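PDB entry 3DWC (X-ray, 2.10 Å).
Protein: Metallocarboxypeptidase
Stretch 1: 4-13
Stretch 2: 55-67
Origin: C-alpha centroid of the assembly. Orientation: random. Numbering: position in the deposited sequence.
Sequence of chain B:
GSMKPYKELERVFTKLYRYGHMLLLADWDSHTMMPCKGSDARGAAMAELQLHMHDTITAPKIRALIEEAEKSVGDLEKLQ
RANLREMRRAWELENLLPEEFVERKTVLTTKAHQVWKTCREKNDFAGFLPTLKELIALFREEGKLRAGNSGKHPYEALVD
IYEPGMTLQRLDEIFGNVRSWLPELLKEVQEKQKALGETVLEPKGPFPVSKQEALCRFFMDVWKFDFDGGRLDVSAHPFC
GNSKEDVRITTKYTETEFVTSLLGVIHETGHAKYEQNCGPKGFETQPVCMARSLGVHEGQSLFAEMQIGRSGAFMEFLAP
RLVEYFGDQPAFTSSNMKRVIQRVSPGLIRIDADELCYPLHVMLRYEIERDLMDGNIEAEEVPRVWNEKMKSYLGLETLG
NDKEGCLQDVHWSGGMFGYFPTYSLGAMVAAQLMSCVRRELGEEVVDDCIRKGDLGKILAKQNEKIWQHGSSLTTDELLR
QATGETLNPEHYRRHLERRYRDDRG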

ATOM      1  N   LYS B   4      15.795 -23.245 -23.653  1.00 44.13           N
ATOM      2  CA  LYS B   4      15.829 -23.744 -22.284  1.00 43.32           C
ATOM      3  C   LYS B   4      16.390 -22.704 -21.298  1.00 41.51           C
ATOM      4  O   LYS B   4      15.665 -22.288 -20.419  1.00 41.05           O
ATOM      5  CB  LYS B   4      16.573 -25.078 -22.212  1.00 43.93           C
ATOM      6  CG  LYS B   4      16.127 -25.962 -21.055  1.00 44.70           C
ATOM      7  CD  LYS B   4      16.700 -27.376 -21.210  1.00 45.27           C
ATOM      8  CE  LYS B   4      16.256 -28.283 -20.075  1.00 46.42           C
ATOM      9  NZ  LYS B   4      15.893 -27.475 -18.870  1.00 47.39           N
ATOM     10  N   PRO B   5      17.660 -22.275 -21.455  1.00 39.89           N
ATOM     11  CA  PRO B   5      18.207 -21.242 -20.562  1.00 39.37           C
ATOM     12  C   PRO B   5      17.514 -19.894 -20.662  1.00 37.98           C
ATOM     13  O   PRO B   5      17.380 -19.215 -19.641  1.00 37.21           O
ATOM     14  CB  PRO B   5      19.670 -21.110 -21.006  1.00 39.37           C
ATOM     15  CG  PRO B   5      19.701 -21.650 -22.391  1.00 40.38           C
ATOM     16  CD  PRO B   5      18.679 -22.744 -22.410  1.00 40.20           C
ATOM     17  N   TYR B   6      17.110 -19.502 -21.872  1.00 36.87           N
ATOM     18  CA  TYR B   6      16.343 -18.272 -22.063  1.00 36.72           C
ATOM     19  C   TYR B   6      15.018 -18.318 -21.279  1.00 36.59           C
ATOM     20  O   TYR B   6      14.715 -17.388 -20.502  1.00 36.36           O
ATOM     21  CB  TYR B   6      16.098 -17.940 -23.552  1.00 35.48           C
ATOM     22  CG  TYR B   6      15.053 -16.838 -23.693  1.00 35.18           C
ATOM     23  CD1 TYR B   6      15.370 -15.510 -23.468  1.00 34.84           C
ATOM     24  CD2 TYR B   6      13.737 -17.146 -23.953  1.00 32.75           C
ATOM     25  CE1 TYR B   6      14.401 -14.516 -23.541  1.00 34.11           C
ATOM     26  CE2 TYR B   6      12.770 -16.169 -24.019  1.00 33.08           C
ATOM     27  CZ  TYR B   6      13.096 -14.862 -23.814  1.00 33.22           C
ATOM     28  OH  TYR B   6      12.081 -13.912 -23.891  1.00 33.52           O
ATOM     29  N   LYS B   7      14.253 -19.402 -21.443  1.00 35.82           N
ATOM     30  CA  LYS B   7      13.010 -19.579 -20.691  1.00 36.70           C
ATOM     31  C   LYS B   7      13.234 -19.637 -19.158  1.00 36.83           C
ATOM     32  O   LYS B   7      12.399 -19.153 -18.367  1.00 35.92           O
ATOM     33  CB  LYS B   7      12.247 -20.813 -21.179  1.00 37.24           C
ATOM     34  CG  LYS B   7      11.530 -20.602 -22.526  1.00 38.92           C
ATOM     35  CD  LYS B   7      10.177 -19.901 -22.303  1.00 39.71           C
ATOM     36  CE  LYS B   7       9.649 -19.244 -23.559  1.00 40.21           C
ATOM     37  NZ  LYS B   7       8.283 -18.662 -23.325  1.00 41.41           N
ATOM     38  N   GLU B   8      14.354 -20.216 -18.746  1.00 36.70           N
ATOM     39  CA  GLU B   8      14.712 -20.200 -17.337  1.00 36.53           C
ATOM     40  C   GLU B   8      14.959 -18.767 -16.872  1.00 35.56           C
ATOM     41  O   GLU B   8      14.510 -18.393 -15.812  1.00 35.37           O
ATOM     42  CB  GLU B   8      15.931 -21.075 -17.076  1.00 37.51           C
ATOM     43  CG  GLU B   8      16.477 -20.989 -15.645  1.00 39.97           C
ATOM     44  CD  GLU B   8      15.564 -21.631 -14.615  1.00 47.48           C
ATOM     45  OE1 GLU B   8      15.514 -21.112 -13.460  1.00 52.42           O
ATOM     46  OE2 GLU B   8      14.897 -22.641 -14.967  1.00 51.04           O
ATOM     47  N   LEU B   9      15.654 -17.964 -17.676  1.00 35.28           N
ATOM     48  CA  LEU B   9      15.772 -16.543 -17.398  1.00 34.45           C
ATOM     49  C   LEU B   9      14.414 -15.857 -17.319  1.00 34.44           C
ATOM     50  O   LEU B   9      14.194 -15.009 -16.468  1.00 34.34           O
ATOM     51  CB  LEU B   9      16.678 -15.838 -18.401  1.00 33.67           C
ATOM     52  CG  LEU B   9      18.182 -16.084 -18.169  1.00 33.47           C
ATOM     53  CD1 LEU B   9      18.960 -15.980 -19.473  1.00 30.04           C
ATOM     54  CD2 LEU B   9      18.774 -15.148 -17.127  1.00 28.58           C
ATOM     55  N   GLU B  10      13.507 -16.194 -18.216  1.00 34.61           N
ATOM     56  CA  GLU B  10      12.213 -15.551 -18.210  1.00 34.73           C
ATOM     57  C   GLU B  10      11.564 -15.741 -16.858  1.00 34.48           C
ATOM     58  O   GLU B  10      11.006 -14.816 -16.301  1.00 34.35           O
ATOM     59  CB  GLU B  10      11.306 -16.099 -19.305  1.00 34.03           C
ATOM     60  CG  GLU B  10      11.552 -15.482 -20.673  1.00 35.90           C
ATOM     61  CD  GLU B  10      10.364 -15.657 -21.627  1.00 34.97           C
ATOM     62  OE1 GLU B  10       9.574 -16.586 -21.409  1.00 37.16           O
ATOM     63  OE2 GLU B  10      10.216 -14.868 -22.590  1.00 33.40           O
ATOM     64  N   ARG B  11      11.621 -16.972 -16.371  1.00 35.27           N
ATOM     65  CA  ARG B  11      11.079 -17.377 -15.064  1.00 35.46           C
ATOM     66  C   ARG B  11      11.690 -16.603 -13.890  1.00 34.14           C
ATOM     67  O   ARG B  11      10.990 -16.195 -12.957  1.00 33.69           O
ATOM     68  CB  ARG B  11      11.326 -18.885 -14.890  1.00 35.63           C
ATOM     69  CG  ARG B  11      10.631 -19.511 -13.683  1.00 38.55           C
ATOM     70  CD  ARG B  11      11.169 -20.957 -13.349  1.00 41.53           C
ATOM     71  NE  ARG B  11      12.479 -20.892 -12.682  1.00 47.39           N
ATOM     72  CZ  ARG B  11      12.670 -20.452 -11.427  1.00 49.94           C
ATOM     73  NH1 ARG B  11      11.644 -20.053 -10.664  1.00 49.08           N
ATOM     74  NH2 ARG B  11      13.902 -20.414 -10.919  1.00 51.36           N
ATOM     75  N   VAL B  12      13.004 -16.434 -13.923  1.00 33.37           N
ATOM     76  CA  VAL B  12      13.691 -15.627 -12.935  1.00 32.77           C
ATOM     77  C   VAL B  12      13.198 -14.201 -13.012  1.00 32.23           C
ATOM     78  O   VAL B  12      12.923 -13.600 -11.995  1.00 32.97           O
ATOM     79  CB  VAL B  12      15.207 -15.636 -13.137  1.00 33.03           C
ATOM     80  CG1 VAL B  12      15.887 -14.642 -12.213  1.00 33.59           C
ATOM     81  CG2 VAL B  12      15.752 -17.051 -12.911  1.00 31.73           C
ATOM     82  N   PHE B  13      13.023 -13.664 -14.217  1.00 31.36           N
ATOM     83  CA  PHE B  13      12.647 -12.250 -14.337  1.00 30.52           C
ATOM     84  C   PHE B  13      11.184 -11.973 -13.928  1.00 29.27           C
ATOM     85  O   PHE B  13      10.876 -10.903 -13.427  1.00 28.46           O
ATOM     86  CB  PHE B  13      13.019 -11.711 -15.726  1.00 30.39           C
ATOM     87  CG  PHE B  13      14.424 -11.221 -15.788  1.00 31.65           C
ATOM     88  CD1 PHE B  13      15.469 -12.093 -16.027  1.00 31.38           C
ATOM     89  CD2 PHE B  13      14.719  -9.890 -15.514  1.00 32.74           C
ATOM     90  CE1 PHE B  13      16.780 -11.651 -16.065  1.00 31.28           C
ATOM     91  CE2 PHE B  13      16.039  -9.448 -15.523  1.00 32.13           C
ATOM     92  CZ  PHE B  13      17.078 -10.353 -15.800  1.00 31.62           C
ATOM     93  N   ASP B  55      20.300 -10.349  -4.517  1.00 34.52           N
ATOM     94  CA  ASP B  55      20.872 -11.690  -4.463  1.00 34.47           C
ATOM     95  C   ASP B  55      20.353 -12.583  -5.587  1.00 34.99           C
ATOM     96  O   ASP B  55      21.094 -13.396  -6.126  1.00 35.20           O
ATOM     97  CB  ASP B  55      20.542 -12.367  -3.131  1.00 35.27           C
ATOM     98  CG  ASP B  55      21.235 -11.727  -1.957  1.00 35.78           C
ATOM     99  OD1 ASP B  55      22.146 -10.900  -2.154  1.00 40.12           O
ATOM    100  OD2 ASP B  55      20.855 -12.036  -0.821  1.00 38.30           O
ATOM    101  N   THR B  56      19.081 -12.420  -5.938  1.00 34.54           N
ATOM    102  CA  THR B  56      18.466 -13.175  -7.012  1.00 34.57           C
ATOM    103  C   THR B  56      19.105 -12.868  -8.369  1.00 34.70           C
ATOM    104  O   THR B  56      19.515 -13.797  -9.069  1.00 34.74           O
ATOM    105  CB  THR B  56      16.950 -12.903  -7.055  1.00 34.52           C
ATOM    106  OG1 THR B  56      16.396 -13.264  -5.790  1.00 34.05           O
ATOM    107  CG2 THR B  56      16.263 -13.728  -8.141  1.00 34.27           C
ATOM    108  N   ILE B  57      19.225 -11.584  -8.722  1.00 34.41           N
ATOM    109  CA  ILE B  57      19.795 -11.196 -10.036  1.00 34.00           C
ATOM    110  C   ILE B  57      21.313 -11.354 -10.106  1.00 34.32           C
ATOM    111  O   ILE B  57      21.858 -11.494 -11.200  1.00 34.50           O
ATOM    112  CB  ILE B  57      19.394  -9.742 -10.478  1.00 34.20           C
ATOM    113  CG1 ILE B  57      19.438  -9.609 -12.036  1.00 34.29           C
ATOM    114  CG2 ILE B  57      20.255  -8.713  -9.790  1.00 33.85           C
ATOM    115  CD1 ILE B  57      19.003  -8.238 -12.612  1.00 32.37           C
ATOM    116  N   THR B  58      21.993 -11.350  -8.952  1.00 34.30           N
ATOM    117  CA  THR B  58      23.446 -11.449  -8.908  1.00 34.03           C
ATOM    118  C   THR B  58      23.965 -12.845  -8.585  1.00 33.83           C
ATOM    119  O   THR B  58      25.162 -13.022  -8.445  1.00 33.57           O
ATOM    120  CB  THR B  58      24.093 -10.468  -7.906  1.00 33.98           C
ATOM    121  OG1 THR B  58      23.679 -10.791  -6.574  1.00 36.37           O
ATOM    122  CG2 THR B  58      23.766  -9.019  -8.258  1.00 34.28           C
ATOM    123  N   ALA B  59      23.102 -13.846  -8.489  1.00 34.04           N
ATOM    124  CA  ALA B  59      23.604 -15.198  -8.254  1.00 34.57           C
ATOM    125  C   ALA B  59      24.465 -15.632  -9.451  1.00 34.66           C
ATOM    126  O   ALA B  59      24.215 -15.223 -10.592  1.00 34.02           O
ATOM    127  CB  ALA B  59      22.451 -16.175  -8.004  1.00 34.44           C
ATOM    128  N   PRO B  60      25.528 -16.414  -9.191  1.00 35.63           N
ATOM    129  CA  PRO B  60      26.337 -16.929 -10.287  1.00 36.05           C
ATOM    130  C   PRO B  60      25.539 -17.506 -11.455  1.00 36.22           C
ATOM    131  O   PRO B  60      25.872 -17.218 -12.603  1.00 36.19           O
ATOM    132  CB  PRO B  60      27.187 -17.989  -9.603  1.00 36.38           C
ATOM    133  CG  PRO B  60      27.398 -17.412  -8.227  1.00 36.46           C
ATOM    134  CD  PRO B  60      26.072 -16.821  -7.882  1.00 35.61           C
ATOM    135  N   LYS B  61      24.460 -18.233 -11.180  1.00 36.66           N
ATOM    136  CA  LYS B  61      23.720 -18.923 -12.243  1.00 37.63           C
ATOM    137  C   LYS B  61      23.143 -18.005 -13.327  1.00 37.72           C
ATOM    138  O   LYS B  61      23.002 -18.430 -14.472  1.00 37.79           O
ATOM    139  CB  LYS B  61      22.618 -19.824 -11.670  1.00 37.87           C
ATOM    140  CG  LYS B  61      21.305 -19.122 -11.354  1.00 40.55           C
ATOM    141  CD  LYS B  61      20.228 -20.089 -10.794  1.00 40.69           C
ATOM    142  CE  LYS B  61      18.867 -19.377 -10.653  1.00 41.87           C
ATOM    143  NZ  LYS B  61      17.679 -20.277 -10.460  1.00 42.27           N
ATOM    144  N   ILE B  62      22.804 -16.757 -12.980  1.00 37.15           N
ATOM    145  CA  ILE B  62      22.169 -15.859 -13.947  1.00 37.22           C
ATOM    146  C   ILE B  62      23.119 -15.571 -15.088  1.00 37.37           C
ATOM    147  O   ILE B  62      22.737 -15.683 -16.256  1.00 37.95           O
ATOM    148  CB  ILE B  62      21.704 -14.497 -13.316  1.00 36.16           C
ATOM    149  CG1 ILE B  62      20.809 -14.737 -12.108  1.00 36.59           C
ATOM    150  CG2 ILE B  62      20.935 -13.677 -14.314  1.00 36.53           C
ATOM    151  CD1 ILE B  62      19.648 -15.674 -12.390  1.00 35.95           C
ATOM    152  N   ARG B  63      24.342 -15.176 -14.755  1.00 38.09           N
ATOM    153  CA  ARG B  63      25.377 -14.927 -15.757  1.00 38.77           C
ATOM    154  C   ARG B  63      25.605 -16.129 -16.673  1.00 38.24           C
ATOM    155  O   ARG B  63      25.663 -15.989 -17.895  1.00 38.74           O
ATOM    156  CB  ARG B  63      26.684 -14.569 -15.065  1.00 39.64           C
ATOM    157  CG  ARG B  63      27.831 -14.192 -15.998  1.00 40.27           C
ATOM    158  CD  ARG B  63      29.136 -14.278 -15.246  1.00 42.42           C
ATOM    159  NE  ARG B  63      30.273 -14.060 -16.130  1.00 45.41           N
ATOM    160  CZ  ARG B  63      30.959 -12.922 -16.232  1.00 48.73           C
ATOM    161  NH1 ARG B  63      30.637 -11.852 -15.503  1.00 49.28           N
ATOM    162  NH2 ARG B  63      31.997 -12.861 -17.077  1.00 49.73           N
ATOM    163  N   ALA B  64      25.739 -17.303 -16.076  1.00 38.17           N
ATOM    164  CA  ALA B  64      25.872 -18.554 -16.821  1.00 37.43           C
ATOM    165  C   ALA B  64      24.642 -18.782 -17.709  1.00 37.42           C
ATOM    166  O   ALA B  64      24.765 -19.223 -18.860  1.00 36.84           O
ATOM    167  CB  ALA B  64      26.076 -19.719 -15.857  1.00 37.47           C
ATOM    168  N   LEU B  65      23.457 -18.449 -17.195  1.00 36.67           N
ATOM    169  CA  LEU B  65      22.239 -18.607 -17.984  1.00 36.41           C
ATOM    170  C   LEU B  65      22.249 -17.650 -19.195  1.00 35.72           C
ATOM    171  O   LEU B  65      21.974 -18.044 -20.321  1.00 34.62           O
ATOM    172  CB  LEU B  65      20.982 -18.411 -17.124  1.00 36.22           C
ATOM    173  CG  LEU B  65      20.505 -19.577 -16.253  1.00 36.15           C
ATOM    174  CD1 LEU B  65      19.343 -19.133 -15.390  1.00 33.74           C
ATOM    175  CD2 LEU B  65      20.114 -20.791 -17.082  1.00 35.71           C
ATOM    176  N   ILE B  66      22.597 -16.397 -18.943  1.00 35.56           N
ATOM    177  CA  ILE B  66      22.645 -15.394 -19.983  1.00 35.55           C
ATOM    178  C   ILE B  66      23.640 -15.806 -21.074  1.00 35.70           C
ATOM    179  O   ILE B  66      23.344 -15.709 -22.261  1.00 35.81           O
ATOM    180  CB  ILE B  66      23.002 -13.980 -19.422  1.00 35.16           C
ATOM    181  CG1 ILE B  66      21.883 -13.422 -18.529  1.00 35.48           C
ATOM    182  CG2 ILE B  66      23.206 -13.002 -20.538  1.00 34.61           C
ATOM    183  CD1 ILE B  66      22.232 -12.076 -17.917  1.00 34.39           C
ATOM    184  N   GLU B  67      24.813 -16.266 -20.665  1.00 36.38           N
ATOM    185  CA  GLU B  67      25.840 -16.747 -21.604  1.00 36.82           C
ATOM    186  C   GLU B  67      25.400 -17.951 -22.452  1.00 36.81           C
ATOM    187  O   GLU B  67      25.609 -17.951 -23.659  1.00 37.30           O
ATOM    188  CB  GLU B  67      27.147 -17.037 -20.862  1.00 36.89           C
ATOM    189  CG  GLU B  67      27.843 -15.748 -20.421  1.00 38.07           C
ATOM    190  CD  GLU B  67      29.137 -15.964 -19.645  1.00 37.90           C
ATOM    191  OE1 GLU B  67      29.774 -14.950 -19.312  1.00 38.71           O
ATOM    192  OE2 GLU B  67      29.525 -17.125 -19.363  1.00 41.70           O
TER

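No hydrogen bond links the two stretches; they are joined by apolar packing and one long salt bridge, with 481 Å² buried in total. Thr56, at the start of the contact, points its CB toward stretch 1 and presents its methyl, with CG2 4.2 Å from Val12 CG1, while its hydroxyl is satisfied elsewhere in the structure. Ile57 leaves its backbone sideways, but its extended t,t side chain brings CD1 to within 4.3 Å of Phe13 CZ. Beyond Ala59, helix 60-67 packs obliquely antiparallel to helix 4-13, their N-to-C directions 137° apart and their axes approaching to 8.8 Å. Lys61 also starts sideways; its long chain, p at chi1 and t beyond, carries NZ 3.8 Å from Glu8 OE1, a long salt bridge at the exposed margin. Arg11 NE and NH2 each donate a hydrogen bond to Glu8 OE1 at 3.1 Å. This shared oxygen offsets the repulsion between Arg11 NH2 and Lys61 NZ, 3.8 Å apart. Buried Ile62 places CG2 3.8 Å from Leu9 CD2 and CD1 3.9 Å from Val12 CG1. Leu65, the most extensively covered residue, spreads its branched apolar chain over Leu9 (CB to CG, 3.8 Å), Pro5 (CD2 to CB, 4.0 Å) and aliphatic Glu8 CG (from CD1, 3.4 Å). Although Ile66 points away, its CG1 meets Leu9 CD2 at 3.8 Å, completing buried Leu9's apolar surroundings with Ile62 and Leu65.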